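Long-range contacts in internalin (Listeria monocytogenes serotype 4b, PDB 4FMZ), which probably serves in bacterial adhesion to and invasion of host cells, offering the concave face of a leucine-rich-repeat solenoid as a recognition surface: residues A10-I15 with D36-E41; A57-I62 with S82-L87; T91-G96 with T110-L115; K99-S104 with E119-D124. All coordinates share one frame; numbering follows the deposited sequence. Where two conformers were deposited one is given.

Contact 1: residues A10-I15 with D36-E41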
loop_
_atom_site.group_PDB
_atom_site.type_symbol
_atom_site.label_atom_id
_atom_site.label_comp_id
_atom_site.label_asym_id
_atom_site.label_seq_id
_atom_site.Cartn_x
_atom_site.Cartn_y
_atom_site.Cartn_z
ATOM N N ALA A 10 21.360 -36.418 -2.089
ATOM C CA ALA A 10 20.112 -37.148 -2.199
ATOM C C ALA A 10 19.262 -36.630 -3.361
ATOM O O ALA A 10 19.446 -35.482 -3.774
ATOM C CB ALA A 10 19.330 -37.036 -0.887
ATOM N N PRO A 11 18.332 -37.449 -3.900
ATOM C CA PRO A 11 17.445 -36.948 -4.971
ATOM C C PRO A 11 16.632 -35.730 -4.522
ATOM O O PRO A 11 16.227 -35.647 -3.355
ATOM C CB PRO A 11 16.527 -38.144 -5.251
ATOM C CG PRO A 11 17.319 -39.343 -4.796
ATOM C CD PRO A 11 18.011 -38.849 -3.559
ATOM N N ILE A 12 16.421 -34.771 -5.443
ATOM C CA ILE A 12 15.627 -33.560 -5.183
ATOM C C ILE A 12 14.268 -33.935 -4.556
ATOM O O ILE A 12 13.882 -33.320 -3.560
ATOM C CB ILE A 12 15.423 -32.691 -6.476
ATOM C CG1 ILE A 12 16.752 -32.133 -7.002
ATOM C CG2 ILE A 12 14.416 -31.534 -6.237
ATOM C CD1 ILE A 12 16.753 -31.582 -8.438
ATOM N N ASN A 13 13.568 -34.943 -5.115
ATOM C CA ASN A 13 12.235 -35.305 -4.627
ATOM C C ASN A 13 12.262 -36.107 -3.295
ATOM O O ASN A 13 11.196 -36.407 -2.751
ATOM C CB ASN A 13 11.416 -36.021 -5.697
ATOM C CG ASN A 13 11.946 -37.375 -6.095
ATOM O OD1 ASN A 13 13.058 -37.778 -5.747
ATOM N ND2 ASN A 13 11.150 -38.098 -6.855
ATOM N N GLN A 14 13.470 -36.440 -2.778
ATOM C CA GLN A 14 13.639 -37.055 -1.454
ATOM C C GLN A 14 13.717 -35.949 -0.399
ATOM O O GLN A 14 13.239 -36.125 0.729
ATOM C CB GLN A 14 14.898 -37.938 -1.379
ATOM C CG GLN A 14 15.168 -38.544 0.009
ATOM C CD GLN A 14 16.463 -39.322 0.080
ATOM O OE1 GLN A 14 16.707 -40.244 -0.701
ATOM N NE2 GLN A 14 17.302 -39.004 1.051
ATOM N N ILE A 15 14.394 -34.840 -0.750
ATOM C CA ILE A 15 14.641 -33.703 0.139
ATOM C C ILE A 15 13.417 -32.776 0.154
ATOM O O ILE A 15 13.040 -32.283 1.220
ATOM C CB ILE A 15 15.946 -32.958 -0.296
ATOM C CG1 ILE A 15 17.208 -33.870 -0.256
ATOM C CG2 ILE A 15 16.156 -31.669 0.497
ATOM C CD1 ILE A 15 17.686 -34.409 1.202
ATOM N N ASP A 36 16.737 -36.493 -9.854
ATOM C CA ASP A 36 18.184 -36.268 -9.895
ATOM C C ASP A 36 18.755 -35.917 -8.526
ATOM O O ASP A 36 18.137 -35.174 -7.755
ATOM C CB ASP A 36 18.549 -35.154 -10.893
ATOM C CG ASP A 36 18.346 -35.508 -12.351
ATOM O OD1 ASP A 36 18.177 -36.715 -12.658
ATOM O OD2 ASP A 36 18.398 -34.591 -13.193
ATOM N N VAL A 37 19.955 -36.450 -8.242
ATOM C CA VAL A 37 20.656 -36.212 -6.984
ATOM C C VAL A 37 21.210 -34.794 -6.953
ATOM O O VAL A 37 21.704 -34.295 -7.965
ATOM C CB VAL A 37 21.769 -37.275 -6.780
ATOM C CG1 VAL A 37 22.837 -36.815 -5.788
ATOM C CG2 VAL A 37 21.161 -38.567 -6.299
ATOM N N VAL A 38 21.106 -34.151 -5.787
ATOM C CA VAL A 38 21.710 -32.849 -5.543
ATOM C C VAL A 38 22.649 -32.982 -4.360
ATOM O O VAL A 38 22.386 -33.760 -3.443
ATOM C CB VAL A 38 20.732 -31.668 -5.394
ATOM C CG1 VAL A 38 20.162 -31.280 -6.754
ATOM C CG2 VAL A 38 19.616 -31.953 -4.378
ATOM N N THR A 39 23.767 -32.264 -4.411
ATOM C CA THR A 39 24.759 -32.260 -3.340
ATOM C C THR A 39 24.496 -31.078 -2.404
ATOM O O THR A 39 23.743 -30.166 -2.750
ATOM C CB THR A 39 26.185 -32.188 -3.919
ATOM O OG1 THR A 39 26.343 -30.944 -4.604
ATOM C CG2 THR A 39 26.511 -33.349 -4.853
ATOM N N GLN A 40 25.165 -31.074 -1.240
ATOM C CA GLN A 40 25.084 -29.987 -0.278
ATOM C C GLN A 40 25.597 -28.700 -0.933
ATOM O O GLN A 40 25.001 -27.641 -0.749
ATOM C CB GLN A 40 25.915 -30.342 0.963
ATOM C CG GLN A 40 25.820 -29.298 2.084
ATOM C CD GLN A 40 26.677 -29.641 3.260
ATOM O OE1 GLN A 40 26.914 -30.805 3.570
ATOM N NE2 GLN A 40 27.129 -28.630 3.970
ATOM N N GLU A 41 26.694 -28.820 -1.718
ATOM C CA GLU A 41 27.344 -27.731 -2.441
ATOM C C GLU A 41 26.371 -27.072 -3.418
ATOM O O GLU A 41 26.326 -25.848 -3.469
ATOM C CB GLU A 41 28.600 -28.238 -3.172
ATOM C CG GLU A 41 29.395 -27.148 -3.872
ATOM C CD GLU A 41 30.729 -27.579 -4.446
ATOM O OE1 GLU A 41 31.637 -27.918 -3.653
ATOM O OE2 GLU A 41 30.887 -27.529 -5.687
#

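Contact 2: residues A57-I62 with S82-L87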
loop_
_atom_site.group_PDB
_atom_site.type_symbol
_atom_site.label_atom_id
_atom_site.label_comp_id
_atom_site.label_asym_id
_atom_site.label_seq_id
_atom_site.Cartn_x
_atom_site.Cartn_y
_atom_site.Cartn_z
ATOM N N ALA A 57 2.412 -26.825 -1.166
ATOM C CA ALA A 57 1.655 -27.074 0.066
ATOM C C ALA A 57 2.582 -27.361 1.258
ATOM O O ALA A 57 2.127 -27.338 2.398
ATOM C CB ALA A 57 0.687 -28.232 -0.135
ATOM N N SER A 58 3.865 -27.637 1.000
ATOM C CA SER A 58 4.880 -27.881 2.028
ATOM C C SER A 58 6.220 -27.325 1.553
ATOM O O SER A 58 6.580 -27.507 0.391
ATOM C CB SER A 58 5.008 -29.377 2.330
ATOM O OG SER A 58 6.088 -29.627 3.219
ATOM N N ILE A 59 6.954 -26.661 2.435
ATOM C CA ILE A 59 8.262 -26.117 2.078
ATOM C C ILE A 59 9.365 -26.935 2.775
ATOM O O ILE A 59 10.516 -26.498 2.831
ATOM C CB ILE A 59 8.376 -24.570 2.300
ATOM C CG1 ILE A 59 8.137 -24.174 3.766
ATOM C CG2 ILE A 59 7.437 -23.822 1.336
ATOM C CD1 ILE A 59 8.687 -22.856 4.177
ATOM N N GLN A 60 9.023 -28.164 3.241
ATOM C CA GLN A 60 10.005 -29.075 3.843
ATOM C C GLN A 60 11.139 -29.303 2.839
ATOM O O GLN A 60 10.873 -29.501 1.641
ATOM C CB GLN A 60 9.359 -30.403 4.282
ATOM C CG GLN A 60 8.433 -30.236 5.496
ATOM C CD GLN A 60 7.470 -31.386 5.651
ATOM O OE1 GLN A 60 6.616 -31.643 4.801
ATOM N NE2 GLN A 60 7.584 -32.105 6.751
ATOM N N GLY A 61 12.375 -29.185 3.328
ATOM C CA GLY A 61 13.603 -29.312 2.543
ATOM C C GLY A 61 14.280 -27.986 2.275
ATOM O O GLY A 61 15.499 -27.954 2.085
ATOM N N ILE A 62 13.501 -26.867 2.275
ATOM C CA ILE A 62 14.038 -25.521 2.017
ATOM C C ILE A 62 15.103 -25.131 3.054
ATOM O O ILE A 62 15.966 -24.303 2.751
ATOM C CB ILE A 62 12.926 -24.444 1.884
ATOM C CG1 ILE A 62 13.388 -23.324 0.927
ATOM C CG2 ILE A 62 12.448 -23.893 3.261
ATOM C CD1 ILE A 62 12.286 -22.498 0.321
ATOM N N SER A 82 7.538 -23.278 9.166
ATOM C CA SER A 82 8.589 -23.664 10.118
ATOM C C SER A 82 9.928 -24.024 9.412
ATOM O O SER A 82 10.964 -23.650 9.944
ATOM C CB SER A 82 8.142 -24.806 11.030
ATOM O OG SER A 82 7.661 -25.925 10.306
ATOM N N PRO A 83 9.984 -24.656 8.189
ATOM C CA PRO A 83 11.311 -24.927 7.576
ATOM C C PRO A 83 12.133 -23.663 7.246
ATOM O O PRO A 83 13.319 -23.794 6.953
ATOM C CB PRO A 83 10.960 -25.696 6.290
ATOM C CG PRO A 83 9.633 -26.282 6.563
ATOM C CD PRO A 83 8.917 -25.220 7.335
ATOM N N LEU A 84 11.529 -22.445 7.314
ATOM C CA LEU A 84 12.265 -21.197 7.065
ATOM C C LEU A 84 13.046 -20.716 8.290
ATOM O O LEU A 84 13.892 -19.830 8.147
ATOM C CB LEU A 84 11.306 -20.045 6.654
ATOM C CG LEU A 84 10.606 -20.110 5.304
ATOM C CD1 LEU A 84 9.796 -18.852 5.051
ATOM C CD2 LEU A 84 11.591 -20.323 4.175
ATOM N N SER A 85 12.725 -21.254 9.492
ATOM C CA SER A 85 13.196 -20.777 10.802
ATOM C C SER A 85 14.712 -20.528 10.937
ATOM O O SER A 85 15.081 -19.617 11.673
ATOM C CB SER A 85 12.730 -21.687 11.932
ATOM O OG SER A 85 13.413 -22.930 11.923
ATOM N N ASN A 86 15.569 -21.290 10.251
ATOM C CA ASN A 86 17.018 -21.088 10.366
ATOM C C ASN A 86 17.634 -20.457 9.097
ATOM O O ASN A 86 18.857 -20.362 8.997
ATOM C CB ASN A 86 17.708 -22.410 10.704
ATOM C CG ASN A 86 17.766 -22.692 12.179
ATOM O OD1 ASN A 86 16.760 -23.018 12.817
ATOM N ND2 ASN A 86 18.957 -22.584 12.753
ATOM N N LEU A 87 16.809 -19.961 8.165
ATOM C CA LEU A 87 17.358 -19.338 6.952
ATOM C C LEU A 87 17.642 -17.857 7.246
ATOM O O LEU A 87 17.055 -16.949 6.656
ATOM C CB LEU A 87 16.415 -19.548 5.747
ATOM C CG LEU A 87 16.206 -21.024 5.348
ATOM C CD1 LEU A 87 15.292 -21.149 4.135
ATOM C CD2 LEU A 87 17.553 -21.733 5.093
#

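Contact 3: residues T91-G96 with T110-L115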
loop_
_atom_site.group_PDB
_atom_site.type_symbol
_atom_site.label_atom_id
_atom_site.label_comp_id
_atom_site.label_asym_id
_atom_site.label_seq_id
_atom_site.Cartn_x
_atom_site.Cartn_y
_atom_site.Cartn_z
ATOM N N THR A 91 16.936 -11.819 3.207
ATOM C CA THR A 91 16.772 -10.367 3.193
ATOM C C THR A 91 15.435 -10.022 2.528
ATOM O O THR A 91 14.804 -9.044 2.923
ATOM C CB THR A 91 17.949 -9.663 2.495
ATOM O OG1 THR A 91 18.025 -10.088 1.133
ATOM C CG2 THR A 91 19.284 -9.871 3.213
ATOM N N ASN A 92 15.016 -10.817 1.512
ATOM C CA ASN A 92 13.768 -10.619 0.767
ATOM C C ASN A 92 12.911 -11.871 0.830
ATOM O O ASN A 92 13.333 -12.932 0.366
ATOM C CB ASN A 92 14.045 -10.233 -0.696
ATOM C CG ASN A 92 14.922 -9.014 -0.863
ATOM O OD1 ASN A 92 16.059 -8.947 -0.381
ATOM N ND2 ASN A 92 14.423 -8.024 -1.574
ATOM N N LEU A 93 11.718 -11.755 1.422
ATOM C CA LEU A 93 10.807 -12.887 1.568
ATOM C C LEU A 93 9.398 -12.481 1.140
ATOM O O LEU A 93 8.778 -11.624 1.784
ATOM C CB LEU A 93 10.839 -13.386 3.032
ATOM C CG LEU A 93 9.924 -14.546 3.426
ATOM C CD1 LEU A 93 10.169 -15.784 2.556
ATOM C CD2 LEU A 93 10.147 -14.907 4.878
ATOM N N TYR A 94 8.901 -13.099 0.050
ATOM C CA TYR A 94 7.580 -12.813 -0.530
ATOM C C TYR A 94 6.709 -14.046 -0.396
ATOM O O TYR A 94 6.893 -15.010 -1.130
ATOM C CB TYR A 94 7.733 -12.371 -1.998
ATOM C CG TYR A 94 8.781 -11.285 -2.165
ATOM C CD1 TYR A 94 8.566 -9.991 -1.670
ATOM C CD2 TYR A 94 10.020 -11.566 -2.730
ATOM C CE1 TYR A 94 9.537 -8.992 -1.792
ATOM C CE2 TYR A 94 10.998 -10.573 -2.863
ATOM C CZ TYR A 94 10.750 -9.283 -2.393
ATOM O OH TYR A 94 11.693 -8.277 -2.510
ATOM N N ILE A 95 5.833 -14.062 0.612
ATOM C CA ILE A 95 5.000 -15.235 0.876
ATOM C C ILE A 95 3.536 -14.854 0.997
ATOM O O ILE A 95 2.787 -15.507 1.726
ATOM C CB ILE A 95 5.484 -16.075 2.095
ATOM C CG1 ILE A 95 5.913 -15.187 3.284
ATOM C CG2 ILE A 95 6.592 -17.030 1.667
ATOM C CD1 ILE A 95 6.290 -15.963 4.598
ATOM N N GLY A 96 3.137 -13.833 0.236
ATOM C CA GLY A 96 1.751 -13.392 0.153
ATOM C C GLY A 96 0.925 -14.368 -0.674
ATOM O O GLY A 96 1.482 -15.218 -1.369
ATOM N N THR A 110 16.383 -11.825 11.362
ATOM C CA THR A 110 16.687 -10.422 11.683
ATOM C C THR A 110 17.422 -9.664 10.557
ATOM O O THR A 110 17.611 -8.459 10.697
ATOM C CB THR A 110 17.422 -10.327 13.013
ATOM O OG1 THR A 110 18.607 -11.144 12.989
ATOM C CG2 THR A 110 16.527 -10.712 14.189
ATOM N N ASN A 111 17.782 -10.325 9.436
ATOM C CA ASN A 111 18.379 -9.609 8.301
ATOM C C ASN A 111 17.304 -9.240 7.251
ATOM O O ASN A 111 17.622 -8.615 6.233
ATOM C CB ASN A 111 19.503 -10.411 7.672
ATOM C CG ASN A 111 20.700 -10.509 8.574
ATOM O OD1 ASN A 111 21.110 -9.542 9.226
ATOM N ND2 ASN A 111 21.267 -11.693 8.646
ATOM N N LEU A 112 16.032 -9.601 7.513
ATOM C CA LEU A 112 14.937 -9.288 6.592
ATOM C C LEU A 112 14.783 -7.761 6.389
ATOM O O LEU A 112 14.777 -6.989 7.354
ATOM C CB LEU A 112 13.613 -9.892 7.076
ATOM C CG LEU A 112 13.365 -11.360 6.709
ATOM C CD1 LEU A 112 12.086 -11.856 7.353
ATOM C CD2 LEU A 112 13.318 -11.565 5.185
ATOM N N ARG A 113 14.748 -7.354 5.113
ATOM C CA ARG A 113 14.601 -5.968 4.673
ATOM C C ARG A 113 13.237 -5.789 4.001
ATOM O O ARG A 113 12.572 -4.758 4.180
ATOM C CB ARG A 113 15.736 -5.589 3.694
ATOM C CG ARG A 113 17.160 -5.748 4.227
ATOM C CD ARG A 113 17.540 -4.824 5.381
ATOM N NE ARG A 113 17.123 -3.422 5.221
ATOM C CZ ARG A 113 17.756 -2.514 4.479
ATOM N NH1 ARG A 113 18.823 -2.854 3.765
ATOM N NH2 ARG A 113 17.311 -1.265 4.426
ATOM N N GLU A 114 12.821 -6.801 3.229
ATOM C CA GLU A 114 11.536 -6.780 2.527
ATOM C C GLU A 114 10.747 -8.047 2.846
ATOM O O GLU A 114 11.245 -9.162 2.640
ATOM C CB GLU A 114 11.730 -6.631 1.009
ATOM C CG GLU A 114 12.400 -5.337 0.586
ATOM C CD GLU A 114 12.204 -4.939 -0.863
ATOM O OE1 GLU A 114 11.226 -5.409 -1.493
ATOM O OE2 GLU A 114 13.035 -4.147 -1.370
ATOM N N LEU A 115 9.537 -7.871 3.383
ATOM C CA LEU A 115 8.683 -8.990 3.770
ATOM C C LEU A 115 7.233 -8.741 3.376
ATOM O O LEU A 115 6.624 -7.790 3.874
ATOM C CB LEU A 115 8.807 -9.234 5.289
ATOM C CG LEU A 115 7.856 -10.254 5.931
ATOM C CD1 LEU A 115 8.158 -11.701 5.465
ATOM C CD2 LEU A 115 7.944 -10.156 7.423
#

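Contact 4: residues K99-S104 with E119-D124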
loop_
_atom_site.group_PDB
_atom_site.type_symbol
_atom_site.label_atom_id
_atom_site.label_comp_id
_atom_site.label_asym_id
_atom_site.label_seq_id
_atom_site.Cartn_x
_atom_site.Cartn_y
_atom_site.Cartn_z
ATOM N N LYS A 99 -1.777 -19.522 2.647
ATOM C CA LYS A 99 -2.732 -19.791 3.719
ATOM C C LYS A 99 -2.022 -19.728 5.073
ATOM O O LYS A 99 -2.397 -20.452 6.000
ATOM C CB LYS A 99 -3.382 -21.174 3.500
ATOM C CG LYS A 99 -4.310 -21.256 2.299
ATOM C CD LYS A 99 -4.573 -22.708 1.914
ATOM C CE LYS A 99 -5.925 -22.915 1.262
ATOM N NZ LYS A 99 -6.030 -22.255 -0.070
ATOM N N ILE A 100 -1.009 -18.848 5.190
ATOM C CA ILE A 100 -0.194 -18.707 6.395
ATOM C C ILE A 100 -0.978 -17.993 7.509
ATOM O O ILE A 100 -1.586 -16.946 7.280
ATOM C CB ILE A 100 1.164 -18.005 6.081
ATOM C CG1 ILE A 100 2.047 -18.879 5.149
ATOM C CG2 ILE A 100 1.933 -17.684 7.360
ATOM C CD1 ILE A 100 2.903 -18.086 4.178
ATOM N N THR A 101 -0.941 -18.567 8.725
ATOM C CA THR A 101 -1.589 -17.988 9.904
ATOM C C THR A 101 -0.521 -17.714 10.975
ATOM O O THR A 101 -0.446 -16.603 11.489
ATOM C CB THR A 101 -2.730 -18.884 10.412
ATOM O OG1 THR A 101 -2.208 -20.182 10.693
ATOM C CG2 THR A 101 -3.856 -19.009 9.400
ATOM N N ASP A 102 0.319 -18.713 11.269
ATOM C CA ASP A 102 1.389 -18.638 12.257
ATOM C C ASP A 102 2.703 -18.209 11.594
ATOM O O ASP A 102 3.215 -18.927 10.734
ATOM C CB ASP A 102 1.544 -20.014 12.949
ATOM C CG ASP A 102 2.489 -20.064 14.138
ATOM O OD1 ASP A 102 3.313 -19.141 14.281
ATOM O OD2 ASP A 102 2.433 -21.052 14.898
ATOM N N ILE A 103 3.269 -17.067 12.029
ATOM C CA ILE A 103 4.541 -16.580 11.475
ATOM C C ILE A 103 5.691 -16.657 12.500
ATOM O O ILE A 103 6.698 -15.962 12.327
ATOM C CB ILE A 103 4.439 -15.173 10.835
ATOM C CG1 ILE A 103 3.859 -14.105 11.815
ATOM C CG2 ILE A 103 3.673 -15.240 9.519
ATOM C CD1 ILE A 103 4.167 -12.689 11.416
ATOM N N SER A 104 5.576 -17.556 13.512
ATOM C CA SER A 104 6.613 -17.795 14.537
ATOM C C SER A 104 7.992 -18.020 13.923
ATOM O O SER A 104 8.978 -17.507 14.437
ATOM C CB SER A 104 6.261 -19.006 15.403
ATOM O OG SER A 104 5.116 -18.760 16.205
ATOM N N GLU A 119 -2.536 -10.922 1.852
ATOM C CA GLU A 119 -3.571 -11.914 1.554
ATOM C C GLU A 119 -3.292 -13.289 2.216
ATOM O O GLU A 119 -3.637 -14.332 1.665
ATOM C CB GLU A 119 -3.814 -12.052 0.033
ATOM C CG GLU A 119 -4.426 -10.796 -0.567
ATOM C CD GLU A 119 -4.393 -10.688 -2.078
ATOM O OE1 GLU A 119 -5.265 -11.308 -2.731
ATOM O OE2 GLU A 119 -3.529 -9.950 -2.606
ATOM N N ASP A 120 -2.703 -13.271 3.415
ATOM C CA ASP A 120 -2.525 -14.460 4.231
ATOM C C ASP A 120 -3.615 -14.393 5.311
ATOM O O ASP A 120 -4.557 -13.619 5.137
ATOM C CB ASP A 120 -1.086 -14.519 4.793
ATOM C CG ASP A 120 -0.085 -15.105 3.808
ATOM O OD1 ASP A 120 -0.401 -16.125 3.185
ATOM O OD2 ASP A 120 1.023 -14.556 3.688
ATOM N N ASN A 121 -3.530 -15.177 6.402
ATOM C CA ASN A 121 -4.531 -15.044 7.467
ATOM C C ASN A 121 -3.825 -14.875 8.822
ATOM O O ASN A 121 -4.050 -15.639 9.766
ATOM C CB ASN A 121 -5.539 -16.200 7.475
ATOM C CG ASN A 121 -6.754 -15.927 8.343
ATOM O OD1 ASN A 121 -7.073 -14.784 8.695
ATOM N ND2 ASN A 121 -7.434 -16.978 8.752
ATOM N N ILE A 122 -2.975 -13.847 8.913
ATOM C CA ILE A 122 -2.194 -13.585 10.118
ATOM C C ILE A 122 -2.951 -12.610 11.036
ATOM O O ILE A 122 -3.454 -11.584 10.579
ATOM C CB ILE A 122 -0.774 -13.063 9.751
ATOM C CG1 ILE A 122 -0.025 -14.049 8.813
ATOM C CG2 ILE A 122 0.070 -12.790 11.011
ATOM C CD1 ILE A 122 0.824 -13.361 7.807
ATOM N N SER A 123 -3.009 -12.936 12.333
ATOM C CA SER A 123 -3.641 -12.107 13.350
ATOM C C SER A 123 -2.631 -11.742 14.441
ATOM O O SER A 123 -2.813 -10.735 15.113
ATOM C CB SER A 123 -4.852 -12.814 13.948
ATOM O OG SER A 123 -4.482 -14.064 14.507
ATOM N N ASP A 124 -1.564 -12.546 14.602
ATOM C CA ASP A 124 -0.510 -12.311 15.583
ATOM C C ASP A 124 0.819 -12.016 14.868
ATOM O O ASP A 124 1.451 -12.930 14.327
ATOM C CB ASP A 124 -0.384 -13.529 16.526
ATOM C CG ASP A 124 0.669 -13.420 17.616
ATOM O OD1 ASP A 124 1.288 -12.341 17.742
ATOM O OD2 ASP A 124 0.865 -14.408 18.347
HETATM O O HOH W 1 -1.482 -15.407 13.653
HETATM O O HOH W 2 2.088 -15.676 14.348
#

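Contact 1: residues A10-I15 with D36-E41
A two-strand antiparallel pairing, Ala10-Pro11 against Val37-Val38, pins together the segments on either side of helix 19-29 in the N-terminal cap that precedes the leucine-rich repeats, as in other internalins. Ala10 and Val38 form a hydrogen-bonded pair. Val38 N gives Ala10 O a straight bond of 2.9 Å, although it meets that oxygen from above the carbonyl plane, and Ala10 N returns a longer one to Val38 O at 3.2 Å. Pro11, which has no N-H to give, faces Val37 as the non-hydrogen-bonded pair, their CA atoms only 3.9 Å apart. The third bond, from Ile12 N to Asp36 O (2.9 Å), comes where the chain turns into helix 12-15, for which Pro11 is the N-cap residue. The closer apolar contact is Ile12 crossing Val38 at about a right angle; Pro11 and Val37 touch more loosely. Ile12 CG1, anti to its carbonyl carbon (chi1 -65°), meets Val38 CG1 at 3.5 Å, and CD1 reaches the same methyl. Ile12 and Val38 lean on helix 19-29, Ile12 against Ala22, Ile25 and Arg26 and Val38 against Leu29, so the pairing borders that helix while helix 40-43 leads toward the first repeat strand, 48-50.

Contact 2: residues A57-I62 with S82-L87
The backbone makes a type II beta turn from Ile59 to Ile62 and a short 3-10 segment beginning at Ser82, whose backbones come nearest at Gln60 and Pro83, CA to CA 5.7 Å. In the leucine-rich-repeat solenoid these are loops, one ahead of strand 70-72 and the other following it, and their contact is the packing of one coil on the next by apolar side chains. Gly61, at the third position of the turn, has a positive phi (106°) at which a side chain would press against the carbonyl oxygen of Gln60. Pro83 packs against the Ile59 and Ile62 ends of the turn. Its CB meets Ile59 O at 3.6 Å, while its CG and CD lie against Ile59 CG1, each at 3.8 Å. Ile59 holds CG1 between its backbone N and carbonyl carbon (chi1 60°), and CD1 extends from there to Leu84 CG at 3.5 Å, the two side chains crossing at about a right angle. Ile62 brings its CG2 branch into the same cluster, against Pro83 CB and Leu84 CD2. Strand 70-72 backs this group, since both Ile62 and Leu84 touch Leu71. The polar side of the first loop is an ST turn: Ser58 OG accepts from Gln60 N and donates to Gln60 OE1 at 2.6 Å, which folds the amide of Gln60 back along its own segment. At the other end of the contact Leu87 CD1 sits 3.5 Å from Ile62 O and 4.0 Å from Ile62 CG2.

Contact 3: residues T91-G96 with T110-L115
Glu114 and Tyr94 both place CG anti to the carbonyl carbon (chi1 -62° and -49°), and this brings the carboxylate of one and the phenol of the other together beside Asn92. The setting is a pair of parallel strands, 92-94 and 114-116, in successive coils of the leucine-rich-repeat solenoid, whose strands line its concave face. Two N-H groups at the entry of the second strand hold Thr91 O, one from Arg113 N at 2.8 Å on a lone pair in the carbonyl plane, the other from Glu114 N nearly along the C=O axis. Leu93 N then donates to Glu114 O at 2.9 Å, which sets Asn92 beside Glu114 and Leu93 beside Leu115. Asn92 and Glu114 project from one face, side by side and pointing the same way. On the opposite face Leu93 and Leu115 do likewise, with Leu93 CD2 3.8 Å from Leu115 CD1, and Leu112 CD2 packs on Leu93 CB; they join the interior with Leu71 and Leu137 of the flanking strands. The Tyr94 ring makes edge-to-face pairs with Tyr70 and Tyr116 of the adjacent strands. Polar groups run over the concave side: Thr91 OG1 pairs with Asn92 OD1 at 2.7 Å and also with Glu69 O of the coil before, and Asn92 ND2 donates to Tyr94 OH at 2.9 Å, almost in the amide plane. The phenol in turn donates to Glu114 OE1 at 3.1 Å; that oxygen lies at the ring edge, in plane, yet is met from above its own carboxylate plane.

Contact 4: residues K99-S104 with E119-D124
One face of the Asp120 carboxylate is covered by Ile100, whose CB stands 3.9 Å above Asp120 CG and whose CD1 lies over the same face, 4.0 Å from Asp120 OD2. The two side chains run alongside each other, pointing the same way. Ile100 N also comes from above the carboxylate plane, not in it, and OD1 receives two weak bonds, from Ile100 N at 3.4 Å and from Asn98 N. Asn121 crosses Thr101 obliquely, its CB 3.8 Å from Thr101 CG2; its OD1 is hydrogen-bonded to Asn144 ND2. The strong direct link is Asn121 N to Ile100 O at 2.8 Å. Further along, Ile103 CG2 meets Ile122 CD1 at 3.8 Å, the side chains at about a right angle. There the backbones are joined through water: one molecule donates to Thr101 O and accepts from Asp124 N, a second accepts from Ile103 N and donates to Asp124 O at 2.8 Å. Asp102 opens an Asx turn, its OD1 accepting from both Ser104 N and Ser104 OG. These are successive loops of the leucine-rich-repeat solenoid, one between strands 92-94 and 114-116, the next between 114-116 and 136-138. Lys99 reaches back to Gln77 in the coil before, and Ile122 N bonds forward to Asn142 in the coil after.

How the contacts relate
From the N terminus, contact 1 closes the helical cap around helix 19-29, and contact 2 closes a loop that spans strand 70-72. Ile15 CG2 packs on Gly61 CA at 4.0 Å, joining cap to repeats. Contacts 1 and 2 are each complete before the next begins, whereas contacts 3 and 4 cross, their segments alternating along the chain, as expected where one coil is laid on the next both at its strand and at the loop beyond. Leu84 CD1 meets Leu93 CD2 at 4.0 Å, linking contact 2 to contact 3, and contacts 3 and 4 come closest where Ile95 O lies 2.8 Å from Asp120 OD2. Contact 1 stays about 17 Å, nearest atoms, from contact 3.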